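Local atomic coordinates of bifunctional endo-1,4-beta-xylanase A (Neocallimastix patriciarum, PDB entry 2VG9), a protein that hydrolyses internal beta-1,4-xylosidic bonds of xylan as a glycoside hydrolase family 11 endo-xylanase, studied here as a loop-swap variant. Residues A[97-102]-A[108-113]; A[157-162]-A[179-184]. One frame throughout, in Å; residues are numbered along the deposited sequence.

Contact 1: A[97-102]-A[108-113]; sequences GWFQNR and PLVEYY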
# COMPACT_ATOMS: atom_id res chain seq x y z
N GLY A 97 3.05 3.30 -0.13
CA GLY A 97 4.44 3.73 -0.12
C GLY A 97 4.68 4.73 0.99
O GLY A 97 3.82 4.89 1.89
N TRP A 98 5.85 5.38 0.95
CA TRP A 98 6.20 6.45 1.92
C TRP A 98 6.70 7.71 1.25
O TRP A 98 7.27 7.66 0.14
CB TRP A 98 7.27 5.96 2.91
CG TRP A 98 6.83 4.81 3.80
CD1 TRP A 98 6.65 3.50 3.44
CD2 TRP A 98 6.56 4.87 5.21
NE1 TRP A 98 6.28 2.76 4.53
CE2 TRP A 98 6.20 3.57 5.62
CE3 TRP A 98 6.58 5.90 6.15
CZ2 TRP A 98 5.86 3.27 6.96
CZ3 TRP A 98 6.24 5.62 7.45
CH2 TRP A 98 5.88 4.30 7.85
N PHE A 99 6.51 8.86 1.91
CA PHE A 99 7.29 10.08 1.61
C PHE A 99 8.32 10.23 2.74
O PHE A 99 7.96 10.39 3.92
CB PHE A 99 6.45 11.38 1.52
CG PHE A 99 5.25 11.30 0.60
CD1 PHE A 99 5.27 10.52 -0.58
CD2 PHE A 99 4.08 12.02 0.90
CE1 PHE A 99 4.15 10.45 -1.42
CE2 PHE A 99 2.97 11.96 0.05
CZ PHE A 99 3.01 11.17 -1.12
N GLN A 100 9.59 10.13 2.37
CA GLN A 100 10.70 10.18 3.30
C GLN A 100 10.98 11.65 3.62
O GLN A 100 10.99 12.50 2.71
CB GLN A 100 11.94 9.52 2.68
CG GLN A 100 13.24 9.53 3.55
CD GLN A 100 13.13 8.75 4.87
OE1 GLN A 100 12.73 9.31 5.89
NE2 GLN A 100 13.52 7.49 4.86
N ASN A 101 11.18 11.94 4.89
CA ASN A 101 11.51 13.30 5.30
C ASN A 101 12.94 13.44 5.86
O ASN A 101 13.28 14.48 6.41
CB ASN A 101 10.48 13.81 6.32
CG ASN A 101 10.63 13.18 7.67
OD1 ASN A 101 11.18 12.09 7.81
ND2 ASN A 101 10.16 13.88 8.71
N ARG A 102 13.75 12.39 5.76
CA ARG A 102 15.16 12.47 6.18
C ARG A 102 15.82 13.61 5.41
O ARG A 102 15.68 13.70 4.19
CB ARG A 102 15.90 11.14 5.96
CG ARG A 102 17.36 11.15 6.48
CD ARG A 102 18.07 9.82 6.22
NE ARG A 102 17.79 8.79 7.25
CZ ARG A 102 17.22 7.60 7.02
NH1 ARG A 102 16.86 7.24 5.79
NH2 ARG A 102 17.03 6.76 8.04
N PRO A 108 6.55 16.25 7.25
CA PRO A 108 6.37 15.00 7.99
C PRO A 108 6.78 13.73 7.21
O PRO A 108 6.84 13.73 5.96
CB PRO A 108 4.87 14.98 8.30
CG PRO A 108 4.25 15.75 7.17
CD PRO A 108 5.29 16.72 6.65
N LEU A 109 7.06 12.67 7.96
CA LEU A 109 7.27 11.34 7.41
C LEU A 109 5.87 10.81 7.12
O LEU A 109 5.00 10.90 7.98
CB LEU A 109 7.94 10.47 8.48
CG LEU A 109 8.74 9.17 8.26
CD1 LEU A 109 8.25 8.03 9.12
CD2 LEU A 109 9.00 8.73 6.82
N VAL A 110 5.64 10.29 5.91
CA VAL A 110 4.26 9.91 5.51
C VAL A 110 4.26 8.47 4.99
O VAL A 110 5.12 8.11 4.20
CB VAL A 110 3.71 10.85 4.40
CG1 VAL A 110 2.41 10.32 3.77
CG2 VAL A 110 3.53 12.27 4.94
N GLU A 111 3.30 7.67 5.47
CA GLU A 111 2.93 6.38 4.87
C GLU A 111 1.58 6.65 4.18
O GLU A 111 0.66 7.18 4.80
CB GLU A 111 2.78 5.32 5.96
CG GLU A 111 2.44 3.91 5.50
CD GLU A 111 2.38 2.96 6.70
OE1 GLU A 111 2.89 1.83 6.59
OE2 GLU A 111 1.83 3.36 7.76
N TYR A 112 1.47 6.33 2.90
CA TYR A 112 0.28 6.69 2.12
C TYR A 112 -0.40 5.43 1.54
O TYR A 112 0.25 4.39 1.32
CB TYR A 112 0.63 7.72 1.03
CG TYR A 112 1.43 7.15 -0.14
CD1 TYR A 112 0.78 6.39 -1.14
CD2 TYR A 112 2.82 7.36 -0.25
CE1 TYR A 112 1.48 5.85 -2.22
CE2 TYR A 112 3.56 6.83 -1.39
CZ TYR A 112 2.86 6.07 -2.35
OH TYR A 112 3.47 5.52 -3.46
N TYR A 113 -1.72 5.52 1.37
CA TYR A 113 -2.57 4.43 0.90
C TYR A 113 -3.54 4.99 -0.13
O TYR A 113 -4.24 5.99 0.11
CB TYR A 113 -3.41 3.87 2.04
CG TYR A 113 -2.63 3.30 3.18
CD1 TYR A 113 -2.40 1.93 3.30
CD2 TYR A 113 -2.14 4.14 4.17
CE1 TYR A 113 -1.66 1.42 4.37
CE2 TYR A 113 -1.41 3.66 5.22
CZ TYR A 113 -1.18 2.31 5.32
OH TYR A 113 -0.46 1.89 6.41
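G97, W98 and F99 pair antiparallel with Y112, E111 and V110 in a beta hairpin of the family 11 jelly roll, the axes of the two short strand segments 4.6 Å apart at their closest and 149° between their N-to-C directions. V110 and F99 exchange two backbone bonds, the shorter from F99 N to V110 O at 2.8 Å; G97 O accepts a hydrogen bond from Y112 N, while the return bond, G97 N to Y112 O, is weak. On one face, consistent with the side lining the xylan-binding cleft, E111 lies over the indole of W98: its CB is 3.6 Å from the centroid of the six-membered ring, and the extended chain carries OE1 to 3.3 Å from W98 CZ2. Y96 OH bonds both E111 OE1 and W98 NE1, and Q158 NE2 holds E111 OE2, so the carboxylate is gripped at both oxygens. L109 CD1 meets the same indole obliquely, 3.6 Å from W98 CZ3. On the other face, chi1 of Y112 (72°) swings its ring across G97, whose CA is 3.8 Å from the ring centroid. Strands 190-200 and 153-163 extend the sheet beyond 89-100 and 110-115, and F178 of helix 174-182 packs edge-to-face with F99 and Y112.

Contact 2: A[157-162]-A[179-184]; sequences KQYFSV and KEWAKQ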
# COMPACT_ATOMS: atom_id res chain seq x y z
N LYS A 157 2.64 10.65 9.95
CA LYS A 157 1.36 10.86 9.26
C LYS A 157 1.05 9.74 8.28
O LYS A 157 1.95 9.20 7.62
CB LYS A 157 1.38 12.19 8.50
CG LYS A 157 1.50 13.43 9.40
CD LYS A 157 0.21 13.68 10.12
CE LYS A 157 0.20 15.03 10.79
NZ LYS A 157 -1.11 15.21 11.45
N GLN A 158 -0.24 9.42 8.16
CA GLN A 158 -0.72 8.59 7.07
C GLN A 158 -1.61 9.43 6.16
O GLN A 158 -2.44 10.21 6.65
CB GLN A 158 -1.47 7.38 7.62
CG GLN A 158 -0.56 6.42 8.41
CD GLN A 158 -1.33 5.35 9.15
OE1 GLN A 158 -2.38 5.61 9.73
NE2 GLN A 158 -0.81 4.14 9.13
N TYR A 159 -1.42 9.34 4.85
CA TYR A 159 -2.34 9.98 3.90
C TYR A 159 -3.14 8.88 3.22
O TYR A 159 -2.60 7.84 2.88
CB TYR A 159 -1.62 10.84 2.84
CG TYR A 159 -0.82 12.00 3.36
CD1 TYR A 159 -0.91 12.41 4.70
CD2 TYR A 159 -0.01 12.73 2.49
CE1 TYR A 159 -0.16 13.50 5.18
CE2 TYR A 159 0.75 13.81 2.96
CZ TYR A 159 0.66 14.19 4.30
OH TYR A 159 1.42 15.26 4.74
N PHE A 160 -4.42 9.17 3.00
CA PHE A 160 -5.39 8.23 2.42
C PHE A 160 -6.18 8.86 1.32
O PHE A 160 -6.60 10.00 1.45
CB PHE A 160 -6.44 7.79 3.48
CG PHE A 160 -5.86 6.93 4.58
CD1 PHE A 160 -5.82 5.54 4.43
CD2 PHE A 160 -5.33 7.52 5.77
CE1 PHE A 160 -5.26 4.71 5.44
CE2 PHE A 160 -4.80 6.71 6.78
CZ PHE A 160 -4.75 5.31 6.62
N SER A 161 -6.38 8.07 0.26
CA SER A 161 -7.45 8.21 -0.71
C SER A 161 -8.21 6.89 -0.67
O SER A 161 -7.64 5.83 -0.95
CB SER A 161 -6.89 8.32 -2.13
OG SER A 161 -6.36 9.60 -2.40
N VAL A 162 -9.50 6.95 -0.38
CA VAL A 162 -10.27 5.73 -0.35
C VAL A 162 -11.26 5.77 -1.50
O VAL A 162 -12.13 6.66 -1.54
CB VAL A 162 -10.98 5.56 1.01
CG1 VAL A 162 -11.89 4.30 1.02
CG2 VAL A 162 -9.92 5.53 2.13
N LYS A 179 -1.01 15.17 -5.90
CA LYS A 179 -1.39 16.58 -6.16
C LYS A 179 -2.57 17.02 -5.29
O LYS A 179 -2.54 18.09 -4.68
CB LYS A 179 -1.78 16.81 -7.62
CG LYS A 179 -0.61 17.03 -8.57
CD LYS A 179 -1.14 17.21 -10.03
CE LYS A 179 -0.20 16.55 -11.05
NZ LYS A 179 -0.21 17.24 -12.40
N GLU A 180 -3.59 16.16 -5.23
CA GLU A 180 -4.74 16.37 -4.35
C GLU A 180 -4.37 16.50 -2.89
O GLU A 180 -4.93 17.37 -2.21
CB GLU A 180 -5.83 15.30 -4.53
CG GLU A 180 -6.59 15.42 -5.87
CD GLU A 180 -7.54 16.64 -5.97
OE1 GLU A 180 -7.73 17.38 -4.99
OE2 GLU A 180 -8.12 16.85 -7.05
N TRP A 181 -3.45 15.66 -2.40
CA TRP A 181 -3.00 15.79 -1.01
C TRP A 181 -2.22 17.09 -0.78
O TRP A 181 -2.40 17.80 0.24
CB TRP A 181 -2.18 14.57 -0.58
CG TRP A 181 -2.90 13.23 -0.71
CD1 TRP A 181 -4.27 12.98 -0.70
CD2 TRP A 181 -2.27 11.94 -0.88
NE1 TRP A 181 -4.50 11.62 -0.86
CE2 TRP A 181 -3.29 10.98 -0.97
CE3 TRP A 181 -0.94 11.53 -0.99
CZ2 TRP A 181 -3.02 9.62 -1.15
CZ3 TRP A 181 -0.67 10.19 -1.16
CH2 TRP A 181 -1.70 9.25 -1.26
N ALA A 182 -1.35 17.42 -1.74
CA ALA A 182 -0.61 18.67 -1.75
C ALA A 182 -1.55 19.88 -1.70
O ALA A 182 -1.30 20.82 -0.95
CB ALA A 182 0.30 18.72 -2.98
N LYS A 183 -2.66 19.81 -2.44
CA LYS A 183 -3.66 20.88 -2.49
C LYS A 183 -4.30 21.17 -1.14
O LYS A 183 -4.88 22.23 -0.97
CB LYS A 183 -4.79 20.53 -3.45
CG LYS A 183 -4.73 21.16 -4.80
CD LYS A 183 -5.80 20.54 -5.68
CE LYS A 183 -6.03 21.33 -6.94
NZ LYS A 183 -4.89 21.21 -7.90
N GLN A 184 -4.25 20.19 -0.22
CA GLN A 184 -4.82 20.33 1.12
C GLN A 184 -3.91 21.07 2.05
O GLN A 184 -4.29 21.44 3.18
CB GLN A 184 -5.16 18.96 1.74
CG GLN A 184 -6.04 18.03 0.86
CD GLN A 184 -7.25 18.74 0.24
OE1 GLN A 184 -7.40 18.82 -1.00
NE2 GLN A 184 -8.10 19.28 1.10
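Y159 and W181 both set CG anti to the carbonyl carbon (chi1 -62° and -58°), and these torsions turn the two side chains toward each other between strand 153-163 and helix 174-182. This is the helix-on-sheet packing of the beta jelly roll of family 11 xylanases, in which a single helix lies against the curved sheet; within 179-184, W181 makes the contacts with 157-162. The indole presents a face to the strand. Y159 CB sits above the middle of that face, 3.9 Å from the centroid of the six-membered ring, a CH-pi contact almost along the ring normal. The phenol ring turns its edge to the same indole in an offset edge-to-face pair, planes at 72° and the centroid of the Y159 ring 5.8 Å from that of the five-membered ring of W181. F160 turns its own side chain away, and its backbone N lies over the rim of the indole, 4.1 Å above the plane. The indole is buried, with W186 and I114 of strand 110-115 on it as well; W186 also meets the Y159 ring. Y159 OH bonds to G187 O, tying the far end of the phenol to the chain that follows the helix. The polar edge of the indole faces S161: W181 NE1 gives a weak, bent bond to S161 OG at 3.1 Å, doubtful because the position of that hydroxyl is uncertain. The carbon contact is plainer, with Y159 CD2 lying 3.8 Å from W181 CE3.

Overall arrangement
Contact 1 closes before contact 2 opens along the chain, yet their centres lie only 11 Å apart, because strands 110-115 and 153-163 run side by side, parallel, in the larger sheet. Y113 N to Y159 O (2.9 Å) and E111 N to K157 O (3.0 Å) are probable backbone hydrogen bonds between them. The rings of Y113 and F160 also pack together, and V110 CG2 touches Y159 CZ. Contact 1 is thus an in-sheet hairpin, while contact 2 sets helix 174-182 against that same sheet. The W98 and E111 side points away from the helix, consistent with the concave, xylan-binding side of family 11 enzymes.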